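Local atomic coordinates of cell division inhibitor SulA (Pseudomonas aeruginosa, PDB entry 1OFU), a protein that probably halts cell division during the SOS response to DNA damage by binding FtsZ and keeping it from assembling into the Z ring. Residues Ser8-Leu12 with Asn115-Gly119; Leu20-Arg25 with Trp49-Leu55; Arg34-Ile39 with Gly82-Val88. All blocks are in the same frame, centred on the assembly; numbering follows the deposited sequence.

Interaction 1: residues Ser8-Leu12 with Asn115-Gly119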
loop_
_atom_site.group_PDB
_atom_site.type_symbol
_atom_site.label_atom_id
_atom_site.label_comp_id
_atom_site.label_asym_id
_atom_site.label_seq_id
_atom_site.Cartn_x
_atom_site.Cartn_y
_atom_site.Cartn_z
ATOM N N SER D 8 -12.447 11.515 -3.210
ATOM C CA SER D 8 -12.853 11.788 -4.576
ATOM C C SER D 8 -11.638 11.693 -5.481
ATOM O O SER D 8 -10.558 12.167 -5.137
ATOM C CB SER D 8 -13.460 13.180 -4.670
ATOM O OG SER D 8 -14.433 13.358 -3.658
ATOM N N LEU D 9 -11.819 11.059 -6.632
ATOM C CA LEU D 9 -10.746 10.898 -7.597
ATOM C C LEU D 9 -11.248 11.387 -8.943
ATOM O O LEU D 9 -12.302 10.953 -9.417
ATOM C CB LEU D 9 -10.342 9.432 -7.705
ATOM C CG LEU D 9 -9.596 8.820 -6.520
ATOM C CD1 LEU D 9 -9.563 7.306 -6.671
ATOM C CD2 LEU D 9 -8.181 9.389 -6.455
ATOM N N SER D 10 -10.500 12.302 -9.546
ATOM C CA SER D 10 -10.865 12.861 -10.835
ATOM C C SER D 10 -9.715 12.677 -11.810
ATOM O O SER D 10 -8.551 12.827 -11.449
ATOM C CB SER D 10 -11.190 14.345 -10.686
ATOM O OG SER D 10 -11.390 14.938 -11.954
ATOM N N GLY D 11 -10.052 12.348 -13.047
ATOM C CA GLY D 11 -9.047 12.130 -14.072
ATOM C C GLY D 11 -9.531 11.010 -14.975
ATOM O O GLY D 11 -10.718 10.678 -14.977
ATOM N N LEU D 12 -8.627 10.424 -15.746
ATOM C CA LEU D 12 -9.003 9.343 -16.635
ATOM C C LEU D 12 -9.446 8.164 -15.774
ATOM O O LEU D 12 -8.857 7.889 -14.726
ATOM C CB LEU D 12 -7.822 8.949 -17.525
ATOM C CG LEU D 12 -7.427 9.908 -18.659
ATOM C CD1 LEU D 12 -8.523 9.941 -19.711
ATOM C CD2 LEU D 12 -7.174 11.302 -18.111
ATOM N N ASN D 115 -16.784 7.080 1.845
ATOM C CA ASN D 115 -17.490 7.165 0.587
ATOM C C ASN D 115 -16.489 7.550 -0.482
ATOM O O ASN D 115 -15.616 8.395 -0.258
ATOM C CB ASN D 115 -18.607 8.202 0.630
ATOM C CG ASN D 115 -19.557 8.058 -0.541
ATOM O OD1 ASN D 115 -20.134 6.992 -0.744
ATOM N ND2 ASN D 115 -19.720 9.122 -1.323
ATOM N N ILE D 116 -16.619 6.923 -1.643
ATOM C CA ILE D 116 -15.727 7.188 -2.749
ATOM C C ILE D 116 -16.501 7.692 -3.954
ATOM O O ILE D 116 -17.573 7.186 -4.275
ATOM C CB ILE D 116 -14.923 5.912 -3.099
ATOM C CG1 ILE D 116 -14.035 5.557 -1.902
ATOM C CG2 ILE D 116 -14.095 6.120 -4.382
ATOM C CD1 ILE D 116 -13.229 4.295 -2.069
ATOM N N ARG D 117 -15.951 8.711 -4.603
ATOM C CA ARG D 117 -16.561 9.315 -5.780
ATOM C C ARG D 117 -15.541 9.324 -6.902
ATOM O O ARG D 117 -14.438 9.841 -6.738
ATOM C CB ARG D 117 -16.977 10.749 -5.479
ATOM C CG ARG D 117 -18.023 10.886 -4.395
ATOM C CD ARG D 117 -18.018 12.299 -3.829
ATOM N NE ARG D 117 -17.998 13.319 -4.873
ATOM C CZ ARG D 117 -18.028 14.630 -4.642
ATOM N NH1 ARG D 117 -18.001 15.484 -5.657
ATOM N NH2 ARG D 117 -18.090 15.089 -3.398
ATOM N N LEU D 118 -15.911 8.748 -8.039
ATOM C CA LEU D 118 -15.031 8.703 -9.199
ATOM C C LEU D 118 -15.623 9.585 -10.300
ATOM O O LEU D 118 -16.823 9.870 -10.293
ATOM C CB LEU D 118 -14.895 7.262 -9.696
ATOM C CG LEU D 118 -14.439 6.241 -8.648
ATOM C CD1 LEU D 118 -14.364 4.859 -9.276
ATOM C CD2 LEU D 118 -13.075 6.648 -8.092
ATOM N N GLY D 119 -14.788 10.022 -11.240
ATOM C CA GLY D 119 -15.282 10.863 -12.318
ATOM C C GLY D 119 -14.209 11.700 -12.992
ATOM O O GLY D 119 -13.023 11.534 -12.652
ATOM O OXT GLY D 119 -14.550 12.526 -13.869
#
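Parallel strand pairing near the edge of the five-stranded sheet joins strand 4-10 to strand 112-118 at the chain's C-terminus; it is regular at Ser8 and Arg117, and the chain end continues alongside Ser10 and Gly11. The short strand axes lie 4.8 Å apart and run within 12° of parallel. Leu9 N donates to Arg117 O over 2.9 Å with the N-H...O angle at 164°, and the CA of Ser8 adds a CH...O contact to the same oxygen. Two residues on, Gly11 N reaches the terminal carboxylate, its bond to Gly119 O being 3.1 Å long and in the carbonyl plane. Ser10 CA also leans on that Gly119 O, at 3.1 Å, one carboxylate oxygen thus standing in for a peptide carbonyl.

On one face, Leu9 and Leu118 lie side by side and point the same way, Leu9 CD1 meeting Leu118 CD2 at 3.8 Å; Leu9 continues onto Cys16, Leu19 and Leu20 of helix 13-28. On the other, Ser8 OG sits 3.6 Å above the guanidinium plane of Arg117, offset toward its rim. The bend at chi3 (47°) leaves one face of the guanidinium toward Ser8 OG, and a salt bridge to Glu6 secures it. Beyond Ser8-Ser10, a strand of the second subunit pairs antiparallel, carrying the sheet across the interface. The all-parallel sheet has strand order 1-5-4-2-3, which places strand 4-10 beside strand 112-118, with helix 13-28 on the face that carries Leu9: an alpha/beta fold of the kind grouped with the P-loop NTPases.

Interaction 2: residues Leu20-Arg25 with Trp49-Leu55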
loop_
_atom_site.group_PDB
_atom_site.type_symbol
_atom_site.label_atom_id
_atom_site.label_comp_id
_atom_site.label_asym_id
_atom_site.label_seq_id
_atom_site.Cartn_x
_atom_site.Cartn_y
_atom_site.Cartn_z
ATOM N N LEU D 20 -6.846 4.179 -6.663
ATOM C CA LEU D 20 -7.723 3.621 -5.636
ATOM C C LEU D 20 -7.136 2.359 -5.005
ATOM O O LEU D 20 -7.177 2.177 -3.790
ATOM C CB LEU D 20 -9.086 3.279 -6.258
ATOM C CG LEU D 20 -10.194 2.697 -5.376
ATOM C CD1 LEU D 20 -10.675 3.744 -4.387
ATOM C CD2 LEU D 20 -11.353 2.236 -6.250
ATOM N N ALA D 21 -6.588 1.499 -5.857
ATOM C CA ALA D 21 -6.019 0.216 -5.459
ATOM C C ALA D 21 -5.202 0.158 -4.167
ATOM O O ALA D 21 -5.460 -0.684 -3.306
ATOM C CB ALA D 21 -5.199 -0.349 -6.612
ATOM N N PRO D 22 -4.196 1.035 -4.016
ATOM C CA PRO D 22 -3.393 0.996 -2.790
ATOM C C PRO D 22 -4.166 1.239 -1.500
ATOM O O PRO D 22 -3.812 0.704 -0.450
ATOM C CB PRO D 22 -2.307 2.053 -3.045
ATOM C CG PRO D 22 -2.917 2.957 -4.061
ATOM C CD PRO D 22 -3.663 2.027 -4.965
ATOM N N ILE D 23 -5.233 2.028 -1.580
ATOM C CA ILE D 23 -6.035 2.323 -0.400
ATOM C C ILE D 23 -6.896 1.117 -0.037
ATOM O O ILE D 23 -7.002 0.735 1.135
ATOM C CB ILE D 23 -6.934 3.548 -0.655
ATOM C CG1 ILE D 23 -6.058 4.791 -0.830
ATOM C CG2 ILE D 23 -7.921 3.721 0.486
ATOM C CD1 ILE D 23 -6.820 6.033 -1.192
ATOM N N LEU D 24 -7.512 0.517 -1.050
ATOM C CA LEU D 24 -8.350 -0.654 -0.834
ATOM C C LEU D 24 -7.469 -1.803 -0.381
ATOM O O LEU D 24 -7.839 -2.572 0.497
ATOM C CB LEU D 24 -9.079 -1.036 -2.123
ATOM C CG LEU D 24 -10.204 -0.089 -2.528
ATOM C CD1 LEU D 24 -10.976 -0.695 -3.696
ATOM C CD2 LEU D 24 -11.134 0.133 -1.344
ATOM N N ARG D 25 -6.296 -1.910 -0.990
ATOM C CA ARG D 25 -5.342 -2.957 -0.652
ATOM C C ARG D 25 -4.954 -2.801 0.824
ATOM O O ARG D 25 -5.023 -3.747 1.605
ATOM C CB ARG D 25 -4.131 -2.819 -1.582
ATOM C CG ARG D 25 -3.060 -3.889 -1.494
ATOM C CD ARG D 25 -2.340 -4.006 -2.844
ATOM N NE ARG D 25 -1.931 -2.710 -3.390
ATOM C CZ ARG D 25 -2.116 -2.326 -4.655
ATOM N NH1 ARG D 25 -1.711 -1.129 -5.056
ATOM N NH2 ARG D 25 -2.706 -3.131 -5.530
ATOM N N TRP D 49 -10.840 -7.637 -10.777
ATOM C CA TRP D 49 -10.034 -6.442 -10.578
ATOM C C TRP D 49 -9.553 -6.412 -9.133
ATOM O O TRP D 49 -8.389 -6.127 -8.866
ATOM C CB TRP D 49 -10.848 -5.172 -10.858
ATOM C CG TRP D 49 -10.032 -3.911 -10.696
ATOM C CD1 TRP D 49 -9.268 -3.300 -11.649
ATOM C CD2 TRP D 49 -9.856 -3.145 -9.492
ATOM N NE1 TRP D 49 -8.625 -2.205 -11.117
ATOM C CE2 TRP D 49 -8.968 -2.087 -9.797
ATOM C CE3 TRP D 49 -10.357 -3.255 -8.188
ATOM C CZ2 TRP D 49 -8.573 -1.139 -8.842
ATOM C CZ3 TRP D 49 -9.963 -2.310 -7.236
ATOM C CH2 TRP D 49 -9.079 -1.266 -7.572
ATOM N N LEU D 50 -10.460 -6.706 -8.207
ATOM C CA LEU D 50 -10.147 -6.693 -6.780
ATOM C C LEU D 50 -9.055 -7.686 -6.414
ATOM O O LEU D 50 -8.200 -7.405 -5.565
ATOM C CB LEU D 50 -11.416 -6.975 -5.965
ATOM C CG LEU D 50 -12.438 -5.837 -6.005
ATOM C CD1 LEU D 50 -13.754 -6.285 -5.393
ATOM C CD2 LEU D 50 -11.879 -4.628 -5.263
ATOM N N ARG D 51 -9.088 -8.855 -7.048
ATOM C CA ARG D 51 -8.069 -9.860 -6.793
ATOM C C ARG D 51 -6.750 -9.400 -7.406
ATOM O O ARG D 51 -5.695 -9.546 -6.789
ATOM C CB ARG D 51 -8.479 -11.215 -7.380
ATOM C CG ARG D 51 -9.618 -11.902 -6.625
ATOM C CD ARG D 51 -9.655 -13.397 -6.915
ATOM N NE ARG D 51 -10.127 -13.713 -8.259
ATOM C CZ ARG D 51 -11.390 -13.595 -8.658
ATOM N NH1 ARG D 51 -11.730 -13.908 -9.902
ATOM N NH2 ARG D 51 -12.317 -13.167 -7.812
ATOM N N ARG D 52 -6.806 -8.842 -8.616
ATOM C CA ARG D 52 -5.595 -8.359 -9.268
ATOM C C ARG D 52 -5.020 -7.157 -8.519
ATOM O O ARG D 52 -3.816 -6.921 -8.548
ATOM C CB ARG D 52 -5.863 -7.972 -10.724
ATOM C CG ARG D 52 -6.096 -9.148 -11.660
ATOM C CD ARG D 52 -5.698 -8.790 -13.087
ATOM N NE ARG D 52 -5.844 -9.920 -14.001
ATOM C CZ ARG D 52 -7.008 -10.356 -14.476
ATOM N NH1 ARG D 52 -8.139 -9.754 -14.129
ATOM N NH2 ARG D 52 -7.043 -11.398 -15.296
ATOM N N ALA D 53 -5.881 -6.391 -7.853
ATOM C CA ALA D 53 -5.413 -5.240 -7.086
ATOM C C ALA D 53 -4.674 -5.735 -5.841
ATOM O O ALA D 53 -4.167 -4.945 -5.052
ATOM C CB ALA D 53 -6.577 -4.368 -6.689
ATOM N N GLY D 54 -4.633 -7.052 -5.665
ATOM C CA GLY D 54 -3.937 -7.635 -4.530
ATOM C C GLY D 54 -4.605 -7.502 -3.174
ATOM O O GLY D 54 -3.934 -7.619 -2.149
ATOM N N LEU D 55 -5.913 -7.264 -3.135
ATOM C CA LEU D 55 -6.582 -7.138 -1.846
ATOM C C LEU D 55 -6.571 -8.486 -1.123
ATOM O O LEU D 55 -6.474 -9.537 -1.754
ATOM C CB LEU D 55 -8.039 -6.680 -2.013
ATOM C CG LEU D 55 -8.415 -5.480 -2.887
ATOM C CD1 LEU D 55 -9.733 -4.919 -2.385
ATOM C CD2 LEU D 55 -7.349 -4.409 -2.833
#
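The small side chain of Ala21 leaves a shallow hollow on helix 13-28, and the indole of Trp49 fills it. Trp49 CH2 comes to 4.0 Å from Ala21 CA, the six-membered ring reaching inward because CG stands opposite the backbone N (chi1 -178°). Leu24 closes one end of the hollow: its CD1 abuts the indole edge at Trp49 CZ3, 4.0 Å away, the two side chains crossing at about a right angle. One face of the indole rests on Ala53 CB within its own segment, and the two alanine methyls meet as Ala21 CB and Ala53 CB at 4.2 Å, so small residues let the backbones come close.

The second bump is Leu55. Its CD2 presses into the notch between Leu24 and Arg25, 3.9 Å from Leu24 CB and 3.3 Å from the backbone N of Arg25. Leu24 CD1 also meets Leu50 CD2 at 4.3 Å. Arg25 then lies along the turn where helix 47-52 ends in a Schellman motif at Gly54, a residue with no side chain to block the arginine's methylenes. Bent at chi3 (48°), it brings NH2 to Ala53 O in a hydrogen bond whose modelled length of 2.4 Å is doubtfully short. Ala21 O lies over the centre of one guanidinium face, while NH1 is salt-bridged to Glu26 of the second subunit.

Chemically, the contact is an apolar core bordered by one arginine. The positive charge at the carbonyl end of helix 47-52 would probably be favourable to the helix dipole, and the same guanidinium, through Glu26 of the second subunit, links the end of helix 47-52 to the subunit interface.

Interaction 3: residues Arg34-Ile39 with Gly82-Val88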
loop_
_atom_site.group_PDB
_atom_site.type_symbol
_atom_site.label_atom_id
_atom_site.label_comp_id
_atom_site.label_asym_id
_atom_site.label_seq_id
_atom_site.Cartn_x
_atom_site.Cartn_y
_atom_site.Cartn_z
ATOM N N ARG D 34 -11.656 -7.362 11.579
ATOM C CA ARG D 34 -13.011 -7.286 11.062
ATOM C C ARG D 34 -12.964 -7.185 9.544
ATOM O O ARG D 34 -11.887 -7.120 8.946
ATOM C CB ARG D 34 -13.744 -6.083 11.652
ATOM C CG ARG D 34 -14.173 -6.275 13.095
ATOM C CD ARG D 34 -15.077 -5.145 13.547
ATOM N NE ARG D 34 -14.345 -3.893 13.713
ATOM C CZ ARG D 34 -14.917 -2.737 14.040
ATOM N NH1 ARG D 34 -14.177 -1.646 14.176
ATOM N NH2 ARG D 34 -16.227 -2.671 14.226
ATOM N N TRP D 35 -14.137 -7.166 8.925
ATOM C CA TRP D 35 -14.223 -7.099 7.476
ATOM C C TRP D 35 -14.007 -5.710 6.909
ATOM O O TRP D 35 -14.159 -4.694 7.590
ATOM C CB TRP D 35 -15.613 -7.504 6.973
ATOM C CG TRP D 35 -16.090 -8.890 7.234
ATOM C CD1 TRP D 35 -17.132 -9.255 8.045
ATOM C CD2 TRP D 35 -15.655 -10.083 6.579
ATOM N NE1 TRP D 35 -17.378 -10.602 7.923
ATOM C CE2 TRP D 35 -16.486 -11.135 7.031
ATOM C CE3 TRP D 35 -14.648 -10.366 5.649
ATOM C CZ2 TRP D 35 -16.339 -12.449 6.581
ATOM C CZ3 TRP D 35 -14.504 -11.678 5.200
ATOM C CH2 TRP D 35 -15.347 -12.700 5.667
ATOM N N LEU D 36 -13.671 -5.705 5.627
ATOM C CA LEU D 36 -13.571 -4.497 4.842
ATOM C C LEU D 36 -14.822 -4.756 4.004
ATOM O O LEU D 36 -14.875 -5.731 3.253
ATOM C CB LEU D 36 -12.343 -4.496 3.925
ATOM C CG LEU D 36 -12.479 -3.456 2.798
ATOM C CD1 LEU D 36 -12.746 -2.084 3.406
ATOM C CD2 LEU D 36 -11.232 -3.431 1.933
ATOM N N THR D 37 -15.849 -3.935 4.160
ATOM C CA THR D 37 -17.056 -4.150 3.380
ATOM C C THR D 37 -17.221 -3.079 2.328
ATOM O O THR D 37 -17.199 -1.883 2.631
ATOM C CB THR D 37 -18.304 -4.185 4.274
ATOM O OG1 THR D 37 -18.196 -5.293 5.170
ATOM C CG2 THR D 37 -19.567 -4.343 3.437
ATOM N N LEU D 38 -17.368 -3.527 1.084
ATOM C CA LEU D 38 -17.550 -2.643 -0.052
ATOM C C LEU D 38 -19.024 -2.741 -0.437
ATOM O O LEU D 38 -19.543 -3.840 -0.647
ATOM C CB LEU D 38 -16.673 -3.103 -1.223
ATOM C CG LEU D 38 -15.186 -3.369 -0.953
ATOM C CD1 LEU D 38 -14.490 -3.735 -2.272
ATOM C CD2 LEU D 38 -14.533 -2.136 -0.335
ATOM N N ILE D 39 -19.706 -1.604 -0.531
ATOM C CA ILE D 39 -21.117 -1.630 -0.873
ATOM C C ILE D 39 -21.475 -1.026 -2.220
ATOM O O ILE D 39 -21.281 0.168 -2.465
ATOM C CB ILE D 39 -21.947 -0.970 0.237
ATOM C CG1 ILE D 39 -21.816 -1.815 1.510
ATOM C CG2 ILE D 39 -23.400 -0.820 -0.208
ATOM C CD1 ILE D 39 -22.723 -1.420 2.633
ATOM N N GLY D 82 -21.643 -3.220 13.050
ATOM C CA GLY D 82 -20.290 -3.232 13.582
ATOM C C GLY D 82 -19.422 -4.436 13.282
ATOM O O GLY D 82 -18.516 -4.764 14.054
ATOM N N ARG D 83 -19.665 -5.094 12.157
ATOM C CA ARG D 83 -18.862 -6.256 11.810
ATOM C C ARG D 83 -17.719 -5.907 10.853
ATOM O O ARG D 83 -16.875 -6.750 10.539
ATOM C CB ARG D 83 -19.750 -7.340 11.195
ATOM C CG ARG D 83 -19.339 -8.727 11.629
ATOM C CD ARG D 83 -20.389 -9.393 12.501
ATOM N NE ARG D 83 -21.178 -8.454 13.290
ATOM C CZ ARG D 83 -22.126 -8.821 14.150
ATOM N NH1 ARG D 83 -22.393 -10.110 14.336
ATOM N NH2 ARG D 83 -22.825 -7.906 14.809
ATOM N N SER D 84 -17.692 -4.659 10.400
ATOM C CA SER D 84 -16.653 -4.198 9.481
ATOM C C SER D 84 -15.879 -3.028 10.081
ATOM O O SER D 84 -16.477 -2.131 10.668
ATOM C CB SER D 84 -17.281 -3.738 8.167
ATOM O OG SER D 84 -18.076 -4.758 7.589
ATOM N N HIS D 85 -14.557 -3.035 9.946
ATOM C CA HIS D 85 -13.772 -1.923 10.462
ATOM C C HIS D 85 -14.016 -0.740 9.535
ATOM O O HIS D 85 -13.964 0.414 9.959
ATOM C CB HIS D 85 -12.279 -2.266 10.514
ATOM C CG HIS D 85 -11.694 -2.684 9.201
ATOM N ND1 HIS D 85 -11.157 -3.938 8.993
ATOM C CD2 HIS D 85 -11.544 -2.013 8.034
ATOM C CE1 HIS D 85 -10.704 -4.020 7.755
ATOM N NE2 HIS D 85 -10.928 -2.867 7.152
ATOM N N THR D 86 -14.311 -1.036 8.269
ATOM C CA THR D 86 -14.580 0.009 7.282
ATOM C C THR D 86 -15.642 -0.414 6.284
ATOM O O THR D 86 -15.590 -1.521 5.743
ATOM C CB THR D 86 -13.315 0.359 6.459
ATOM O OG1 THR D 86 -12.201 0.515 7.336
ATOM C CG2 THR D 86 -13.519 1.661 5.695
ATOM N N VAL D 87 -16.600 0.470 6.036
ATOM C CA VAL D 87 -17.642 0.202 5.055
ATOM C C VAL D 87 -17.447 1.255 3.969
ATOM O O VAL D 87 -17.549 2.450 4.233
ATOM C CB VAL D 87 -19.062 0.343 5.645
ATOM C CG1 VAL D 87 -20.087 0.183 4.543
ATOM C CG2 VAL D 87 -19.296 -0.709 6.720
ATOM N N VAL D 88 -17.151 0.805 2.755
ATOM C CA VAL D 88 -16.912 1.704 1.641
ATOM C C VAL D 88 -18.105 1.835 0.709
ATOM O O VAL D 88 -18.556 0.860 0.099
ATOM C CB VAL D 88 -15.694 1.239 0.808
ATOM C CG1 VAL D 88 -15.370 2.280 -0.269
ATOM C CG2 VAL D 88 -14.494 1.006 1.726
#
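Thr37 faces Val87 and bonds to the residues flanking it, as in regular parallel pairing: Thr37 N donates to Thr86 O at 2.9 Å, Val88 N to Thr37 O at 2.7 Å. Ile39 N continues the pattern to Val88 O. Earlier, Trp35 N bonds Arg83 O and His85 N bonds Trp35 O. Between Trp35, paired with Ser84, and Leu36, paired with Thr86, the register slips by one residue: a beta bulge. Thr37 OG1 and Ser84 OG share a hydrogen bond on one face of the sheet, its 2.5 Å being doubtfully short. On the opposite face Leu38 CD2 packs on Val88 CB at 3.7 Å.

At the bulge, His85 holds its ring against Trp35 O, which stands 3.4 Å above the ring plane over its centre; chi1 of 57° turns the imidazole back there, and a weak bond to Asp32 O engages ND1. Arg34 slides past it, its NH2 donating in the guanidinium plane to Gly82 O (3.1 Å), though from above the carbonyl plane. A salt bridge to Asp32 and bonds to Gly109 O and Gln110 O fix this guanidinium.

Gly82 and Arg83 belong to the FtsZ-binding region, and Trp35 NE1 bonds the backbone of another protein's chain. Strand 60-63 flanks strand 35-39 on its other edge, helix 68-80 packs on Ile39 and Val87, and helix 13-28 on Leu36 and Thr86.

Interactions 1 and 3 share the parallel sheet, strands 112-118 and 84-89 being neighbours in it, while interaction 2 packs helices against it. Along the chain, interaction 1 joins the two ends and encloses the others, whereas interactions 2 and 3 alternate: helix 13-28, strand 35-39, helix 47-52, strand 84-89. Centres lie about 16 Å (1 and 2), 15 Å (2 and 3) and 20 Å (1 and 3) apart. Ile116 CD1 touches Leu20 CD1 and Val88 CG1, while Leu24 and Leu50 rest on Leu38. Interactions 1 and 2 face the second subunit; 2 and 3 reach another protein's chain, so the same small core probably underlies both the subunit interface and the contact with the other protein.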